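Local coordinates for protein yncA (Salmonella typhimurium, PDB 3DR8) that probably transfers the acetyl group of acetyl coenzyme A to an acceptor substrate, as a member of the GNAT acetyltransferase family, at residues V84-Y89 with K102-L107. Residues are numbered along the deposited sequence; the frame is centred on the assembly and turned at random.
Sequences VEHSVY and KLLSRL. With ACO (acetyl coenzyme *a), chain H.
His86 and Val88 point from strand 84-89 toward helix 102-107, where Leu103, Leu104 and Leu107 meet them. The helix runs nearly antiparallel to the strand, at 155°, with the two axes 9.1 Å apart. Following His86 outward, its CB comes first against CD2 of Leu107, at 3.6 Å. With CG between the backbone N and the carbonyl carbon (chi1 63°), the ring stands out from the strand and His86 CE1 reaches CD1 of Leu104 at 3.6 Å. His86 CE1 also lies 3.8 Å from CH3 of the acetyl group, so one ring bridges helix and cofactor. ND1, also beside the Leu104 methyl, is buried with no hydrogen-bonding partner in the model. Further along, Val88 splits its two methyls: CG2 meets CD1 of Leu104, while CG1 packs on CD1 of Leu103. Val88 CG1 also touches CEP of the pantetheine arm at 3.8 Å. The backbone grips the cofactor as well. Val88 N donates to the acetyl O at 3.1 Å, and Val88 O accepts a weak, bent bond from N4P (3.0 Å, 134° at the hydrogen). Gly96 and Gly98, just before helix 99-113, and Gly100 in its first turn give further backbone N-H groups to the cofactor. This is the beta-alpha half of the beta-alpha-beta unit of the GNAT fold, whose strand pairs with the pantetheine arm while the helix covers the sheet, and the loop before the helix and its first turn bind acetyl coenzyme A.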
ATOM      1  N   VAL A  84      -3.578  -9.437  -4.891  1.00 15.48           N
ATOM      2  CA  VAL A  84      -2.409  -9.853  -4.124  1.00 15.79           C
ATOM      3  C   VAL A  84      -1.213  -9.058  -4.565  1.00 17.21           C
ATOM      4  O   VAL A  84      -1.098  -8.633  -5.734  1.00 17.35           O
ATOM      5  CB  VAL A  84      -2.135 -11.377  -4.198  1.00 15.38           C
ATOM      6  CG1 VAL A  84      -3.289 -12.152  -3.557  1.00 14.61           C
ATOM      7  CG2 VAL A  84      -1.954 -11.840  -5.608  1.00 15.99           C
ATOM      8  N   GLU A  85      -0.301  -8.858  -3.623  1.00 16.62           N
ATOM      9  CA  GLU A  85       0.998  -8.348  -3.974  1.00 16.72           C
ATOM     10  C   GLU A  85       2.045  -9.464  -3.786  1.00 17.25           C
ATOM     11  O   GLU A  85       2.171 -10.050  -2.707  1.00 16.70           O
ATOM     12  CB  GLU A  85       1.320  -7.103  -3.163  1.00 15.87           C
ATOM     13  CG  GLU A  85       2.690  -6.465  -3.507  1.00 17.13           C
ATOM     14  CD  GLU A  85       2.912  -5.137  -2.771  1.00 18.46           C
ATOM     15  OE1 GLU A  85       2.632  -5.095  -1.546  1.00 21.48           O
ATOM     16  OE2 GLU A  85       3.345  -4.137  -3.400  1.00 18.32           O
ATOM     17  N   HIS A  86       2.787  -9.741  -4.849  1.00 16.55           N
ATOM     18  CA  HIS A  86       3.717 -10.864  -4.854  1.00 17.25           C
ATOM     19  C   HIS A  86       5.176 -10.430  -4.796  1.00 17.39           C
ATOM     20  O   HIS A  86       5.530  -9.248  -4.961  1.00 16.50           O
ATOM     21  CB  HIS A  86       3.492 -11.711  -6.111  1.00 16.60           C
ATOM     22  CG  HIS A  86       3.772 -10.955  -7.367  1.00 16.79           C
ATOM     23  ND1 HIS A  86       5.010 -10.960  -7.968  1.00 18.92           N
ATOM     24  CD2 HIS A  86       3.016 -10.077  -8.063  1.00 13.79           C
ATOM     25  CE1 HIS A  86       4.989 -10.162  -9.021  1.00 15.07           C
ATOM     26  NE2 HIS A  86       3.790  -9.613  -9.099  1.00 20.04           N
ATOM     27  N   SER A  87       6.034 -11.410  -4.572  1.00 17.60           N
ATOM     28  CA  SER A  87       7.448 -11.146  -4.636  1.00 19.49           C
ATOM     29  C   SER A  87       8.206 -12.377  -5.139  1.00 19.38           C
ATOM     30  O   SER A  87       7.755 -13.513  -4.968  1.00 18.05           O
ATOM     31  CB  SER A  87       7.939 -10.713  -3.259  1.00 20.27           C
ATOM     32  OG  SER A  87       7.679 -11.711  -2.305  1.00 25.86           O
ATOM     33  N   VAL A  88       9.363 -12.123  -5.753  1.00 18.33           N
ATOM     34  CA  VAL A  88      10.177 -13.161  -6.314  1.00 18.83           C
ATOM     35  C   VAL A  88      11.587 -12.803  -5.895  1.00 18.63           C
ATOM     36  O   VAL A  88      12.009 -11.691  -6.156  1.00 17.83           O
ATOM     37  CB  VAL A  88      10.106 -13.192  -7.890  1.00 19.15           C
ATOM     38  CG1 VAL A  88      10.971 -14.367  -8.478  1.00 19.62           C
ATOM     39  CG2 VAL A  88       8.670 -13.297  -8.408  1.00 21.23           C
ATOM     40  N   TYR A  89      12.312 -13.720  -5.239  1.00 18.61           N
ATOM     41  CA  TYR A  89      13.750 -13.493  -4.969  1.00 18.77           C
ATOM     42  C   TYR A  89      14.608 -14.693  -5.312  1.00 18.07           C
ATOM     43  O   TYR A  89      14.463 -15.770  -4.725  1.00 17.13           O
ATOM     44  CB  TYR A  89      14.041 -13.110  -3.516  1.00 20.24           C
ATOM     45  CG  TYR A  89      13.259 -11.961  -3.030  1.00 23.99           C
ATOM     46  CD1 TYR A  89      13.726 -10.654  -3.175  1.00 25.08           C
ATOM     47  CD2 TYR A  89      12.030 -12.173  -2.420  1.00 27.40           C
ATOM     48  CE1 TYR A  89      12.962  -9.570  -2.734  1.00 27.25           C
ATOM     49  CE2 TYR A  89      11.269 -11.119  -1.977  1.00 29.10           C
ATOM     50  CZ  TYR A  89      11.729  -9.834  -2.130  1.00 27.27           C
ATOM     51  OH  TYR A  89      10.919  -8.834  -1.641  1.00 29.96           O
ATOM     52  N   LYS A 102      10.636 -18.759 -14.324  1.00 16.76           N
ATOM     53  CA  LYS A 102      10.028 -20.035 -13.933  1.00 17.20           C
ATOM     54  C   LYS A 102       9.192 -19.875 -12.657  1.00 17.28           C
ATOM     55  O   LYS A 102       8.030 -20.313 -12.625  1.00 17.53           O
ATOM     56  CB  LYS A 102      11.068 -21.128 -13.811  1.00 16.93           C
ATOM     57  CG  LYS A 102      11.672 -21.523 -15.161  1.00 18.37           C
ATOM     58  CD  LYS A 102      10.879 -22.613 -15.867  1.00 22.00           C
ATOM     59  CE  LYS A 102      11.702 -23.177 -17.026  1.00 22.07           C
ATOM     60  NZ  LYS A 102      11.471 -24.642 -17.201  1.00 28.71           N
ATOM     61  N   LEU A 103       9.757 -19.227 -11.635  1.00 15.96           N
ATOM     62  CA  LEU A 103       8.996 -18.946 -10.389  1.00 16.55           C
ATOM     63  C   LEU A 103       7.759 -18.088 -10.590  1.00 16.28           C
ATOM     64  O   LEU A 103       6.691 -18.421 -10.068  1.00 17.22           O
ATOM     65  CB  LEU A 103       9.871 -18.310  -9.311  1.00 16.93           C
ATOM     66  CG  LEU A 103      10.899 -19.188  -8.655  1.00 16.47           C
ATOM     67  CD1 LEU A 103      12.040 -18.284  -8.198  1.00 16.71           C
ATOM     68  CD2 LEU A 103      10.279 -20.018  -7.491  1.00 15.24           C
ATOM     69  N   LEU A 104       7.880 -16.992 -11.337  1.00 16.49           N
ATOM     70  CA  LEU A 104       6.738 -16.090 -11.518  1.00 16.21           C
ATOM     71  C   LEU A 104       5.627 -16.699 -12.364  1.00 15.87           C
ATOM     72  O   LEU A 104       4.444 -16.523 -12.026  1.00 15.59           O
ATOM     73  CB  LEU A 104       7.165 -14.690 -12.036  1.00 16.97           C
ATOM     74  CG  LEU A 104       6.083 -13.579 -12.162  1.00 17.36           C
ATOM     75  CD1 LEU A 104       5.334 -13.307 -10.828  1.00 17.01           C
ATOM     76  CD2 LEU A 104       6.699 -12.274 -12.762  1.00 17.27           C
ATOM     77  N   SER A 105       6.007 -17.385 -13.457  0.50 15.41           N
ATOM     78  CA  SER A 105       5.062 -18.125 -14.299  0.50 14.91           C
ATOM     79  C   SER A 105       4.169 -19.026 -13.434  0.50 15.04           C
ATOM     80  O   SER A 105       2.951 -18.943 -13.499  0.50 14.50           O
ATOM     81  CB  SER A 105       5.812 -18.949 -15.350  0.50 14.66           C
ATOM     82  OG  SER A 105       4.937 -19.647 -16.223  0.50 13.16           O
ATOM     83  N   ARG A 106       4.803 -19.837 -12.592  1.00 15.09           N
ATOM     84  CA  ARG A 106       4.110 -20.748 -11.684  1.00 15.36           C
ATOM     85  C   ARG A 106       3.271 -19.994 -10.631  1.00 15.87           C
ATOM     86  O   ARG A 106       2.158 -20.411 -10.288  1.00 16.32           O
ATOM     87  CB  ARG A 106       5.123 -21.671 -11.002  1.00 16.15           C
ATOM     88  CG  ARG A 106       4.558 -22.567  -9.911  1.00 15.60           C
ATOM     89  CD  ARG A 106       3.534 -23.595 -10.445  1.00 19.72           C
ATOM     90  NE  ARG A 106       3.080 -24.416  -9.324  1.00 20.73           N
ATOM     91  CZ  ARG A 106       3.739 -25.459  -8.842  1.00 18.15           C
ATOM     92  NH1 ARG A 106       4.875 -25.863  -9.398  1.00 17.22           N
ATOM     93  NH2 ARG A 106       3.259 -26.090  -7.785  1.00 22.84           N
ATOM     94  N   LEU A 107       3.791 -18.873 -10.140  1.00 15.66           N
ATOM     95  CA  LEU A 107       3.048 -18.075  -9.177  1.00 16.28           C
ATOM     96  C   LEU A 107       1.742 -17.544  -9.771  1.00 14.87           C
ATOM     97  O   LEU A 107       0.718 -17.531  -9.114  1.00 14.77           O
ATOM     98  CB  LEU A 107       3.926 -16.955  -8.634  1.00 15.94           C
ATOM     99  CG  LEU A 107       3.491 -16.376  -7.285  1.00 17.79           C
ATOM    100  CD1 LEU A 107       3.619 -17.368  -6.134  1.00 14.63           C
ATOM    101  CD2 LEU A 107       4.298 -15.121  -7.034  1.00 16.01           C
TER
HETATM  102  N1A ACO H1423      18.649  -5.287 -17.366  1.00 39.26           N
HETATM  103  C2A ACO H1423      17.521  -5.515 -18.066  1.00 40.46           C
HETATM  104  N3A ACO H1423      17.001  -6.761 -18.137  1.00 39.88           N
HETATM  105  C4A ACO H1423      17.603  -7.801 -17.505  1.00 38.44           C
HETATM  106  C5A ACO H1423      18.752  -7.589 -16.781  1.00 39.15           C
HETATM  107  C6A ACO H1423      19.271  -6.312 -16.711  1.00 39.65           C
HETATM  108  N6A ACO H1423      20.409  -6.139 -15.991  1.00 39.62           N
HETATM  109  N7A ACO H1423      19.147  -8.766 -16.262  1.00 40.03           N
HETATM  110  C8A ACO H1423      18.248  -9.703 -16.643  1.00 39.50           C
HETATM  111  N9A ACO H1423      17.331  -9.104 -17.413  1.00 39.00           N
HETATM  112  C1B ACO H1423      16.139  -9.744 -18.008  1.00 37.95           C
HETATM  113  C2B ACO H1423      16.349 -11.050 -18.755  1.00 36.60           C
HETATM  114  O2B ACO H1423      16.847 -10.818 -20.092  1.00 37.79           O
HETATM  115  C3B ACO H1423      14.923 -11.598 -18.685  1.00 34.90           C
HETATM  116  O3B ACO H1423      14.098 -11.072 -19.725  1.00 34.51           O
HETATM  117  P3B ACO H1423      12.950 -12.018 -20.363  1.00 35.35           P
HETATM  118  O7A ACO H1423      12.133 -12.595 -19.211  1.00 35.50           O
HETATM  119  O8A ACO H1423      13.780 -13.085 -21.045  1.00 36.77           O
HETATM  120  O9A ACO H1423      12.227 -11.111 -21.321  1.00 35.43           O
HETATM  121  C4B ACO H1423      14.352 -11.069 -17.370  1.00 34.07           C
HETATM  122  O4B ACO H1423      15.269 -10.082 -16.921  1.00 32.92           O
HETATM  123  C5B ACO H1423      14.154 -12.133 -16.286  1.00 31.17           C
HETATM  124  O5B ACO H1423      15.292 -12.983 -16.262  1.00 30.10           O
HETATM  125  P1A ACO H1423      15.454 -14.207 -15.249  1.00 25.70           P
HETATM  126  O1A ACO H1423      16.860 -14.738 -15.435  1.00 25.68           O
HETATM  127  O2A ACO H1423      14.251 -15.123 -15.249  1.00 22.51           O
HETATM  128  O3A ACO H1423      15.460 -13.388 -13.854  1.00 25.57           O
HETATM  129  P2A ACO H1423      16.179 -13.799 -12.492  1.00 21.80           P
HETATM  130  O4A ACO H1423      17.473 -13.046 -12.381  1.00 21.38           O
HETATM  131  O5A ACO H1423      16.144 -15.271 -12.163  1.00 22.85           O
HETATM  132  O6A ACO H1423      15.088 -13.133 -11.495  1.00 23.75           O
HETATM  133  CBP ACO H1423      14.765 -11.162 -10.179  1.00 18.10           C
HETATM  134  CCP ACO H1423      14.727 -11.753 -11.574  1.00 17.97           C
HETATM  135  CDP ACO H1423      14.528  -9.662 -10.285  1.00 16.55           C
HETATM  136  CEP ACO H1423      13.622 -11.792  -9.391  1.00 19.86           C
HETATM  137  CAP ACO H1423      16.126 -11.511  -9.535  1.00 16.91           C
HETATM  138  OAP ACO H1423      17.281 -10.992 -10.258  1.00 19.47           O
HETATM  139  C9P ACO H1423      16.330 -11.075  -8.104  1.00 14.51           C
HETATM  140  O9P ACO H1423      16.197 -11.858  -7.181  1.00 13.90           O
HETATM  141  N8P ACO H1423      16.755  -9.818  -7.879  1.00 12.90           N
HETATM  142  C7P ACO H1423      17.046  -9.186  -6.594  1.00 13.96           C
HETATM  143  C6P ACO H1423      15.752  -9.053  -5.746  1.00 15.39           C
HETATM  144  C5P ACO H1423      14.612  -8.410  -6.572  1.00 16.93           C
HETATM  145  O5P ACO H1423      14.750  -7.334  -7.186  1.00 15.90           O
HETATM  146  N4P ACO H1423      13.442  -9.059  -6.593  1.00 15.07           N
HETATM  147  C3P ACO H1423      12.244  -8.614  -7.331  1.00 15.45           C
HETATM  148  C2P ACO H1423      11.585  -7.475  -6.547  1.00 14.83           C
HETATM  149  S1P ACO H1423      10.108  -6.852  -7.312  1.00 17.20           S
HETATM  150  C   ACO H1423       8.975  -8.214  -7.451  1.00 16.62           C
HETATM  151  O   ACO H1423       9.247  -9.108  -6.362  1.00 15.94           O
HETATM  152  CH3 ACO H1423       7.501  -7.785  -7.515  1.00 15.97           C